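Local coordinates for amino acid adenylation domain-containing protein (Bacillus stratosphericus LAMA 585, PDB 6ULY), which probably selects and activates an alpha-keto acid as its acyl adenylate, serving as the adenylation domain of a nonribosomal depsipeptide synthetase, at residues A168-I177 and C188-V196; M333-V341 and I412-Y421. All coordinates share one frame; numbering follows the deposited sequence.

Contact 1. Residues A168-I177 and C188-V196; sequences AAPDDSVFFI and CVEHSHRSV
An antiparallel hairpin, with strand 173-177 against strand 188-192, carries the contact; the Ser/Thr/Gly-rich turn between the strands has the sequence of the A3 phosphate-binding loop of adenylating enzymes. Next to that loop, Ile177 and Val189 form a hydrogen-bonded pair through two backbone bonds. Their side chains run alongside each other, Ile177 CG2 lying 3.6 Å from Val189 CB, a good use of branched residues on a buried sheet face. On the other face Phe176 pairs with Glu190. The glutamate is stretched out, CG trans to the backbone N (chi1 179°), which lays its methylenes beside the ring and brings CD within 3.5 Å of Phe176 CE1. Its carboxylate then receives Ser173 OG at OE1 (2.6 Å), from above the carboxylate plane, while Lys419 NZ also bonds to Ser173 OG. Cys188 SG approaches the Phe176 ring obliquely.

Where the second strand turns into a helix, Ser192 is the N-cap: its OG accepts from Ser195 N (3.2 Å), and Ser195 OG accepts from Ser192 N, completing a capping box. His193 offers a flat face to Val174, whose CG2 stands over it 3.8 Å from the ring centroid, while its ND1 bonds to Leu18 N. At the exposed end Arg194 holds Asp171 side-on. NE reaches OD1 at 2.9 Å, almost straight (176°), and NH2 reaches OD2 at 3.2 Å. Both oxygens are met from above the carboxylate plane, and Pro170 CB rests over one guanidinium face.

Strand 94-97 lies on the far edge of strand 173-177, with 420-421 beside strand 188-192. Helix 224-237 packs on Phe175, Ile177 and Val196.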
loop_
_atom_site.group_PDB
_atom_site.type_symbol
_atom_site.label_atom_id
_atom_site.label_comp_id
_atom_site.label_asym_id
_atom_site.label_seq_id
_atom_site.Cartn_x
_atom_site.Cartn_y
_atom_site.Cartn_z
ATOM N N ALA A 168 -13.807 3.041 -33.872
ATOM C CA ALA A 168 -13.355 2.343 -32.681
ATOM C C ALA A 168 -13.763 0.877 -32.735
ATOM O O ALA A 168 -14.790 0.518 -33.317
ATOM C CB ALA A 168 -13.926 2.988 -31.416
ATOM N N ALA A 169 -12.937 0.034 -32.121
ATOM C CA ALA A 169 -13.195 -1.388 -31.951
ATOM C C ALA A 169 -13.634 -1.674 -30.518
ATOM O O ALA A 169 -13.148 -1.029 -29.581
ATOM C CB ALA A 169 -11.943 -2.207 -32.270
ATOM N N PRO A 170 -14.548 -2.627 -30.312
ATOM C CA PRO A 170 -15.026 -2.905 -28.946
ATOM C C PRO A 170 -13.925 -3.086 -27.911
ATOM O O PRO A 170 -14.126 -2.731 -26.741
ATOM C CB PRO A 170 -15.838 -4.194 -29.130
ATOM C CG PRO A 170 -16.366 -4.090 -30.519
ATOM C CD PRO A 170 -15.282 -3.411 -31.323
ATOM N N ASP A 171 -12.773 -3.627 -28.292
ATOM C CA ASP A 171 -11.710 -3.885 -27.330
ATOM C C ASP A 171 -10.778 -2.698 -27.140
ATOM O O ASP A 171 -9.902 -2.754 -26.270
ATOM C CB ASP A 171 -10.899 -5.111 -27.758
ATOM C CG ASP A 171 -11.699 -6.392 -27.660
ATOM O OD1 ASP A 171 -12.258 -6.660 -26.574
ATOM O OD2 ASP A 171 -11.787 -7.122 -28.669
ATOM N N ASP A 172 -10.939 -1.637 -27.927
ATOM C CA ASP A 172 -10.188 -0.415 -27.684
ATOM C C ASP A 172 -10.442 0.075 -26.265
ATOM O O ASP A 172 -11.551 -0.046 -25.737
ATOM C CB ASP A 172 -10.592 0.667 -28.691
ATOM C CG ASP A 172 -10.145 0.348 -30.105
ATOM O OD1 ASP A 172 -9.399 -0.638 -30.287
ATOM O OD2 ASP A 172 -10.541 1.085 -31.033
ATOM N N SER A 173 -9.402 0.619 -25.638
ATOM C CA SER A 173 -9.576 1.271 -24.347
ATOM C C SER A 173 -10.467 2.498 -24.499
ATOM O O SER A 173 -10.254 3.326 -25.389
ATOM C CB SER A 173 -8.219 1.674 -23.777
ATOM O OG SER A 173 -7.431 0.533 -23.495
ATOM N N VAL A 174 -11.464 2.620 -23.628
ATOM C CA VAL A 174 -12.432 3.705 -23.714
ATOM C C VAL A 174 -12.156 4.793 -22.680
ATOM O O VAL A 174 -12.362 5.974 -22.961
ATOM C CB VAL A 174 -13.872 3.158 -23.583
ATOM C CG1 VAL A 174 -14.118 2.591 -22.190
ATOM C CG2 VAL A 174 -14.893 4.246 -23.934
ATOM N N PHE A 175 -11.693 4.425 -21.484
ATOM C CA PHE A 175 -11.229 5.425 -20.529
ATOM C C PHE A 175 -10.414 4.758 -19.430
ATOM O O PHE A 175 -10.515 3.551 -19.193
ATOM C CB PHE A 175 -12.393 6.222 -19.913
ATOM C CG PHE A 175 -13.333 5.401 -19.070
ATOM C CD1 PHE A 175 -13.026 5.092 -17.754
ATOM C CD2 PHE A 175 -14.541 4.967 -19.583
ATOM C CE1 PHE A 175 -13.894 4.342 -16.979
ATOM C CE2 PHE A 175 -15.412 4.218 -18.815
ATOM C CZ PHE A 175 -15.088 3.908 -17.507
ATOM N N PHE A 176 -9.591 5.573 -18.776
ATOM C CA PHE A 176 -8.965 5.235 -17.510
ATOM C C PHE A 176 -9.799 5.787 -16.359
ATOM O O PHE A 176 -10.509 6.783 -16.504
ATOM C CB PHE A 176 -7.554 5.821 -17.422
ATOM C CG PHE A 176 -6.602 5.286 -18.446
ATOM C CD1 PHE A 176 -6.069 4.015 -18.318
ATOM C CD2 PHE A 176 -6.218 6.063 -19.524
ATOM C CE1 PHE A 176 -5.181 3.524 -19.255
ATOM C CE2 PHE A 176 -5.333 5.581 -20.463
ATOM C CZ PHE A 176 -4.810 4.304 -20.328
ATOM N N ILE A 177 -9.694 5.142 -15.202
ATOM C CA ILE A 177 -10.314 5.657 -13.987
ATOM C C ILE A 177 -9.433 5.279 -12.806
ATOM O O ILE A 177 -8.910 4.162 -12.732
ATOM C CB ILE A 177 -11.763 5.148 -13.809
ATOM C CG1 ILE A 177 -12.380 5.745 -12.538
ATOM C CG2 ILE A 177 -11.813 3.637 -13.763
ATOM C CD1 ILE A 177 -13.906 5.728 -12.524
ATOM N N CYS A 188 -4.508 2.832 -11.998
ATOM C CA CYS A 188 -5.092 3.372 -13.216
ATOM C C CYS A 188 -5.887 2.273 -13.915
ATOM O O CYS A 188 -5.357 1.529 -14.743
ATOM C CB CYS A 188 -3.993 3.920 -14.095
ATOM S SG CYS A 188 -4.495 5.270 -15.141
ATOM N N VAL A 189 -7.172 2.183 -13.580
ATOM C CA VAL A 189 -8.032 1.151 -14.146
ATOM C C VAL A 189 -8.299 1.486 -15.606
ATOM O O VAL A 189 -8.864 2.539 -15.922
ATOM C CB VAL A 189 -9.335 1.031 -13.344
ATOM C CG1 VAL A 189 -10.284 0.015 -13.975
ATOM C CG2 VAL A 189 -9.022 0.647 -11.892
ATOM N N GLU A 190 -7.887 0.593 -16.505
ATOM C CA GLU A 190 -8.058 0.784 -17.939
ATOM C C GLU A 190 -9.198 -0.102 -18.429
ATOM O O GLU A 190 -9.146 -1.326 -18.279
ATOM C CB GLU A 190 -6.764 0.466 -18.689
ATOM C CG GLU A 190 -6.873 0.621 -20.201
ATOM C CD GLU A 190 -5.539 0.481 -20.912
ATOM O OE1 GLU A 190 -5.392 1.069 -22.003
ATOM O OE2 GLU A 190 -4.640 -0.213 -20.385
ATOM N N HIS A 191 -10.221 0.516 -19.015
ATOM C CA HIS A 191 -11.405 -0.191 -19.472
ATOM C C HIS A 191 -11.530 -0.100 -20.984
ATOM O O HIS A 191 -10.963 0.785 -21.627
ATOM C CB HIS A 191 -12.674 0.370 -18.823
ATOM C CG HIS A 191 -13.012 -0.269 -17.513
ATOM N ND1 HIS A 191 -13.457 -1.569 -17.414
ATOM C CD2 HIS A 191 -12.976 0.214 -16.249
ATOM C CE1 HIS A 191 -13.672 -1.863 -16.145
ATOM N NE2 HIS A 191 -13.391 -0.797 -15.417
ATOM N N SER A 192 -12.292 -1.030 -21.538
ATOM C CA SER A 192 -12.603 -1.056 -22.956
ATOM C C SER A 192 -14.090 -0.793 -23.155
ATOM O O SER A 192 -14.886 -0.835 -22.212
ATOM C CB SER A 192 -12.211 -2.405 -23.566
ATOM O OG SER A 192 -13.104 -3.414 -23.124
ATOM N N HIS A 193 -14.467 -0.521 -24.405
ATOM C CA HIS A 193 -15.886 -0.409 -24.727
ATOM C C HIS A 193 -16.631 -1.678 -24.332
ATOM O O HIS A 193 -17.759 -1.617 -23.825
ATOM C CB HIS A 193 -16.080 -0.137 -26.221
ATOM C CG HIS A 193 -15.386 1.092 -26.719
ATOM N ND1 HIS A 193 -16.016 2.314 -26.823
ATOM C CD2 HIS A 193 -14.122 1.280 -27.167
ATOM C CE1 HIS A 193 -15.166 3.206 -27.298
ATOM N NE2 HIS A 193 -14.010 2.604 -27.519
ATOM N N ARG A 194 -16.008 -2.839 -24.553
ATOM C CA ARG A 194 -16.677 -4.114 -24.313
ATOM C C ARG A 194 -16.966 -4.320 -22.832
ATOM O O ARG A 194 -18.077 -4.708 -22.455
ATOM C CB ARG A 194 -15.820 -5.260 -24.857
ATOM C CG ARG A 194 -16.533 -6.604 -24.889
ATOM C CD ARG A 194 -15.604 -7.746 -25.277
ATOM N NE ARG A 194 -14.986 -7.558 -26.588
ATOM C CZ ARG A 194 -15.585 -7.811 -27.749
ATOM N NH1 ARG A 194 -16.835 -8.255 -27.779
ATOM N NH2 ARG A 194 -14.931 -7.611 -28.887
ATOM N N SER A 195 -15.975 -4.074 -21.972
ATOM C CA SER A 195 -16.176 -4.312 -20.544
ATOM C C SER A 195 -17.204 -3.349 -19.966
ATOM O O SER A 195 -18.060 -3.751 -19.170
ATOM C CB SER A 195 -14.847 -4.203 -19.795
ATOM O OG SER A 195 -14.183 -2.978 -20.057
ATOM N N VAL A 196 -17.146 -2.077 -20.360
ATOM C CA VAL A 196 -18.125 -1.111 -19.871
ATOM C C VAL A 196 -19.519 -1.470 -20.371
ATOM O O VAL A 196 -20.465 -1.592 -19.584
ATOM C CB VAL A 196 -17.717 0.313 -20.289
ATOM C CG1 VAL A 196 -18.802 1.301 -19.937
ATOM C CG2 VAL A 196 -16.394 0.692 -19.617
#

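Contact 2. Residues M333-V341 and I412-Y421; sequences MSEISSAVV and IKGPTTMKGY. With QA7 (5'-O-{(S)-hydroxy[(4-methyl-2-oxopentanoyl)oxy]phosphoryl}adenosine), chain C.
Ile412, the last apolar side chain of strand 408-413, meets Ile336 from the turn after strand 327-333, with Ile412 CG1 4.3 Å from Ile336 CD1. Residues 333-335 belong to the A5 motif of adenylation domains, and 412-421 matches the A6 region, so two conserved loops of the fold are joined here. Val340 CG2 comes loosely up to Ile412 CD1, giving an apolar patch between the turn, strand 338-342 and the end of strand 408-413.

Past Gly414 and Pro415 the chain swings back toward the turn. Thr416 has OG1 between its backbone N and carbonyl carbon (chi1 73°), which aims the hydroxyl at Ile336 O; the bond is 3.0 Å long but comes from above the carbonyl plane. Threonine suits the place because its short beta-hydroxyl can bond at close backbone range. Thr417 brings its CA close to Glu335 O, and the next residue makes the firmer link: Met418 N donates to Glu335 O over 2.7 Å. Within the turn, Met333 O accepts from Ile336 N and Ser338 N on opposite faces of its plane. Ser337 and Ser338 form a G1 bulge opposite Met333. From this turn Ser334 N donates to phosphate oxygen O29 of QA7 (2.9 Å).

The flexible thioether of Met418 lies alongside Glu335, CE being 3.6 Å from Glu335 CG, and the same methyl sits over the centre of the Tyr421 ring. Lys419 turns away, its NZ bonding to Asp171 O. Tyr421 closes the segment. Its ring stands steeply against the Glu335 carboxylate (planes 78° apart), whose OE1 takes Ser334 OG. The phenol donates from OH to OE2, on the anti side of the carboxylate, at 2.6 Å.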
loop_
_atom_site.group_PDB
_atom_site.type_symbol
_atom_site.label_atom_id
_atom_site.label_comp_id
_atom_site.label_asym_id
_atom_site.label_seq_id
_atom_site.Cartn_x
_atom_site.Cartn_y
_atom_site.Cartn_z
ATOM N N MET A 333 -17.171 -2.411 -8.295
ATOM C CA MET A 333 -15.837 -1.839 -8.219
ATOM C C MET A 333 -15.514 -1.203 -9.558
ATOM O O MET A 333 -16.029 -1.618 -10.598
ATOM C CB MET A 333 -14.765 -2.891 -7.881
ATOM C CG MET A 333 -15.121 -3.838 -6.744
ATOM S SD MET A 333 -13.865 -5.116 -6.478
ATOM C CE MET A 333 -12.451 -4.104 -6.029
ATOM N N SER A 334 -14.643 -0.196 -9.527
ATOM C CA SER A 334 -14.185 0.400 -10.775
ATOM C C SER A 334 -13.577 -0.661 -11.685
ATOM O O SER A 334 -13.750 -0.611 -12.908
ATOM C CB SER A 334 -13.179 1.512 -10.485
ATOM O OG SER A 334 -11.972 0.974 -9.986
ATOM N N GLU A 335 -12.882 -1.647 -11.101
ATOM C CA GLU A 335 -12.220 -2.680 -11.892
ATOM C C GLU A 335 -13.202 -3.580 -12.630
ATOM O O GLU A 335 -12.796 -4.271 -13.572
ATOM C CB GLU A 335 -11.325 -3.551 -11.002
ATOM C CG GLU A 335 -10.102 -2.845 -10.453
ATOM C CD GLU A 335 -10.354 -2.175 -9.118
ATOM O OE1 GLU A 335 -11.526 -1.862 -8.809
ATOM O OE2 GLU A 335 -9.377 -1.963 -8.374
ATOM N N ILE A 336 -14.472 -3.593 -12.228
ATOM C CA ILE A 336 -15.473 -4.441 -12.868
ATOM C C ILE A 336 -16.605 -3.575 -13.418
ATOM O O ILE A 336 -17.741 -4.040 -13.574
ATOM C CB ILE A 336 -15.994 -5.510 -11.888
ATOM C CG1 ILE A 336 -16.602 -4.859 -10.644
ATOM C CG2 ILE A 336 -14.858 -6.457 -11.468
ATOM C CD1 ILE A 336 -17.084 -5.850 -9.609
ATOM N N SER A 337 -16.295 -2.308 -13.718
ATOM C CA SER A 337 -17.189 -1.399 -14.438
ATOM C C SER A 337 -18.431 -1.017 -13.635
ATOM O O SER A 337 -19.496 -0.783 -14.213
ATOM C CB SER A 337 -17.612 -1.993 -15.786
ATOM O OG SER A 337 -16.489 -2.208 -16.619
ATOM N N SER A 338 -18.294 -0.931 -12.311
ATOM C CA SER A 338 -19.342 -0.472 -11.397
ATOM C C SER A 338 -20.125 -1.669 -10.860
ATOM O O SER A 338 -19.529 -2.707 -10.550
ATOM C CB SER A 338 -20.257 0.581 -12.058
ATOM O OG SER A 338 -21.330 0.026 -12.804
ATOM N N ALA A 339 -21.442 -1.538 -10.715
ATOM C CA ALA A 339 -22.199 -2.528 -9.959
ATOM C C ALA A 339 -22.309 -3.844 -10.719
ATOM O O ALA A 339 -22.437 -3.866 -11.944
ATOM C CB ALA A 339 -23.591 -1.996 -9.639
ATOM N N VAL A 340 -22.256 -4.949 -9.972
ATOM C CA VAL A 340 -22.446 -6.283 -10.528
ATOM C C VAL A 340 -23.484 -7.086 -9.763
ATOM O O VAL A 340 -23.820 -8.197 -10.180
ATOM C CB VAL A 340 -21.112 -7.056 -10.590
ATOM C CG1 VAL A 340 -20.150 -6.368 -11.552
ATOM C CG2 VAL A 340 -20.491 -7.185 -9.201
ATOM N N VAL A 341 -24.010 -6.558 -8.658
ATOM C CA VAL A 341 -25.102 -7.178 -7.916
ATOM C C VAL A 341 -26.104 -6.094 -7.543
ATOM O O VAL A 341 -25.720 -4.967 -7.213
ATOM C CB VAL A 341 -24.610 -7.908 -6.650
ATOM C CG1 VAL A 341 -23.843 -9.169 -7.017
ATOM C CG2 VAL A 341 -23.754 -6.989 -5.790
ATOM N N ILE A 412 -14.833 -12.385 -8.628
ATOM C CA ILE A 412 -15.761 -12.049 -9.699
ATOM C C ILE A 412 -15.204 -12.544 -11.021
ATOM O O ILE A 412 -14.041 -12.282 -11.349
ATOM C CB ILE A 412 -16.013 -10.530 -9.778
ATOM C CG1 ILE A 412 -16.470 -9.981 -8.426
ATOM C CG2 ILE A 412 -17.029 -10.229 -10.854
ATOM C CD1 ILE A 412 -17.790 -10.532 -7.955
ATOM N N LYS A 413 -16.041 -13.225 -11.793
ATOM C CA LYS A 413 -15.733 -13.584 -13.167
ATOM C C LYS A 413 -16.814 -13.017 -14.075
ATOM O O LYS A 413 -18.006 -13.110 -13.763
ATOM C CB LYS A 413 -15.651 -15.102 -13.351
ATOM C CG LYS A 413 -15.133 -15.535 -14.725
ATOM C CD LYS A 413 -15.570 -16.958 -15.105
ATOM C CE LYS A 413 -15.373 -17.945 -13.981
ATOM N NZ LYS A 413 -15.561 -19.353 -14.441
ATOM N N GLY A 414 -16.403 -12.433 -15.195
ATOM C CA GLY A 414 -17.354 -11.943 -16.158
ATOM C C GLY A 414 -16.736 -11.078 -17.230
ATOM O O GLY A 414 -15.517 -10.886 -17.295
ATOM N N PRO A 415 -17.584 -10.533 -18.100
ATOM C CA PRO A 415 -17.106 -9.711 -19.215
ATOM C C PRO A 415 -16.926 -8.237 -18.895
ATOM O O PRO A 415 -16.578 -7.475 -19.803
ATOM C CB PRO A 415 -18.221 -9.900 -20.247
ATOM C CG PRO A 415 -19.461 -10.019 -19.406
ATOM C CD PRO A 415 -19.046 -10.728 -18.144
ATOM N N THR A 416 -17.160 -7.818 -17.653
ATOM C CA THR A 416 -17.083 -6.413 -17.277
ATOM C C THR A 416 -15.735 -6.035 -16.682
ATOM O O THR A 416 -15.548 -4.880 -16.287
ATOM C CB THR A 416 -18.189 -6.071 -16.271
ATOM O OG1 THR A 416 -17.869 -6.639 -14.997
ATOM C CG2 THR A 416 -19.531 -6.612 -16.729
ATOM N N THR A 417 -14.799 -6.977 -16.609
ATOM C CA THR A 417 -13.535 -6.727 -15.933
ATOM C C THR A 417 -12.644 -5.817 -16.772
ATOM O O THR A 417 -12.610 -5.909 -18.002
ATOM C CB THR A 417 -12.822 -8.051 -15.646
ATOM O OG1 THR A 417 -13.622 -8.842 -14.756
ATOM C CG2 THR A 417 -11.471 -7.810 -15.008
ATOM N N MET A 418 -11.927 -4.929 -16.089
ATOM C CA MET A 418 -10.980 -4.035 -16.739
ATOM C C MET A 418 -9.937 -4.818 -17.531
ATOM O O MET A 418 -9.711 -6.010 -17.308
ATOM C CB MET A 418 -10.264 -3.182 -15.691
ATOM C CG MET A 418 -9.532 -4.020 -14.650
ATOM S SD MET A 418 -8.351 -3.093 -13.651
ATOM C CE MET A 418 -7.704 -4.401 -12.621
ATOM N N LYS A 419 -9.271 -4.117 -18.455
ATOM C CA LYS A 419 -8.070 -4.676 -19.061
ATOM C C LYS A 419 -6.980 -4.889 -18.019
ATOM O O LYS A 419 -6.147 -5.790 -18.164
ATOM C CB LYS A 419 -7.538 -3.760 -20.164
ATOM C CG LYS A 419 -8.433 -3.601 -21.372
ATOM C CD LYS A 419 -7.666 -2.909 -22.488
ATOM C CE LYS A 419 -8.550 -2.596 -23.676
ATOM N NZ LYS A 419 -7.778 -1.961 -24.780
ATOM N N GLY A 420 -6.965 -4.063 -16.977
ATOM C CA GLY A 420 -5.951 -4.140 -15.946
ATOM C C GLY A 420 -5.489 -2.766 -15.512
ATOM O O GLY A 420 -5.856 -1.755 -16.124
ATOM N N TYR A 421 -4.707 -2.716 -14.438
ATOM C CA TYR A 421 -4.092 -1.467 -14.021
ATOM C C TYR A 421 -3.005 -1.072 -15.012
ATOM O O TYR A 421 -2.190 -1.899 -15.431
ATOM C CB TYR A 421 -3.499 -1.601 -12.622
ATOM C CG TYR A 421 -4.481 -2.044 -11.565
ATOM C CD1 TYR A 421 -5.587 -1.264 -11.242
ATOM C CD2 TYR A 421 -4.294 -3.236 -10.875
ATOM C CE1 TYR A 421 -6.481 -1.665 -10.273
ATOM C CE2 TYR A 421 -5.182 -3.643 -9.902
ATOM C CZ TYR A 421 -6.275 -2.856 -9.606
ATOM O OH TYR A 421 -7.158 -3.264 -8.637
HETATM C C01 QA7 C . -22.475 0.118 -6.779
HETATM C C02 QA7 C . -21.417 1.114 -7.073
HETATM C C03 QA7 C . -21.362 1.393 -8.550
HETATM C C04 QA7 C . -20.187 0.583 -6.411
HETATM C C05 QA7 C . -18.885 0.718 -7.136
HETATM C C06 QA7 C . -17.717 1.324 -6.430
HETATM C C10 QA7 C . -15.198 -0.375 -4.750
HETATM C C11 QA7 C . -15.158 -0.812 -3.447
HETATM C C12 QA7 C . -15.487 -2.363 -3.397
HETATM C C13 QA7 C . -15.983 -2.527 -2.291
HETATM C C14 QA7 C . -16.701 -1.109 -1.861
HETATM C C16 QA7 C . -18.781 -0.991 -3.014
HETATM C C18 QA7 C . -20.141 -1.747 -1.557
HETATM C C19 QA7 C . -21.206 -2.193 -0.780
HETATM C C21 QA7 C . -19.807 -2.635 0.902
HETATM C C23 QA7 C . -18.925 -1.772 -1.021
HETATM N N15 QA7 C . -18.095 -1.281 -1.951
HETATM N N17 QA7 C . -20.033 -1.268 -2.794
HETATM N N20 QA7 C . -20.995 -2.626 0.415
HETATM N N22 QA7 C . -18.789 -2.228 0.234
HETATM N N24 QA7 C . -22.496 -2.187 -1.322
HETATM O O07 QA7 C . -16.484 1.363 -6.977
HETATM O O09 QA7 C . -14.882 0.962 -4.864
HETATM O O25 QA7 C . -16.284 -0.229 -2.653
HETATM O O26 QA7 C . -15.054 -2.754 -1.213
HETATM O O27 QA7 C . -14.348 -3.305 -3.676
HETATM O O28 QA7 C . -14.966 3.068 -6.249
HETATM O O29 QA7 C . -14.082 1.199 -7.095
HETATM O O30 QA7 C . -17.886 1.759 -5.405
HETATM O O31 QA7 C . -18.788 0.320 -8.194
HETATM P P08 QA7 C . -15.102 1.660 -6.255
#

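Overall arrangement
The two contacts adjoin, their centres 11 Å apart, because strands 188-192 and 420-421 are neighbours in one sheet: Lys419 N probably donates to Glu190 O. Contact 1 is local in sequence, a hairpin running from a buried sheet to a solvent-facing end, so paired backbones and apolar faces give way to a salt bridge. Contact 2 is buried and long-range; it joins two loops through separate hydrogen bonds, one of them phenol to carboxylate, and a small apolar patch, and alone of the two touches the adenylate directly. His191 spans them, probably bonded through NE2 to Ser334 O, thereby linking the hairpin to the turn whose amide binds the phosphate.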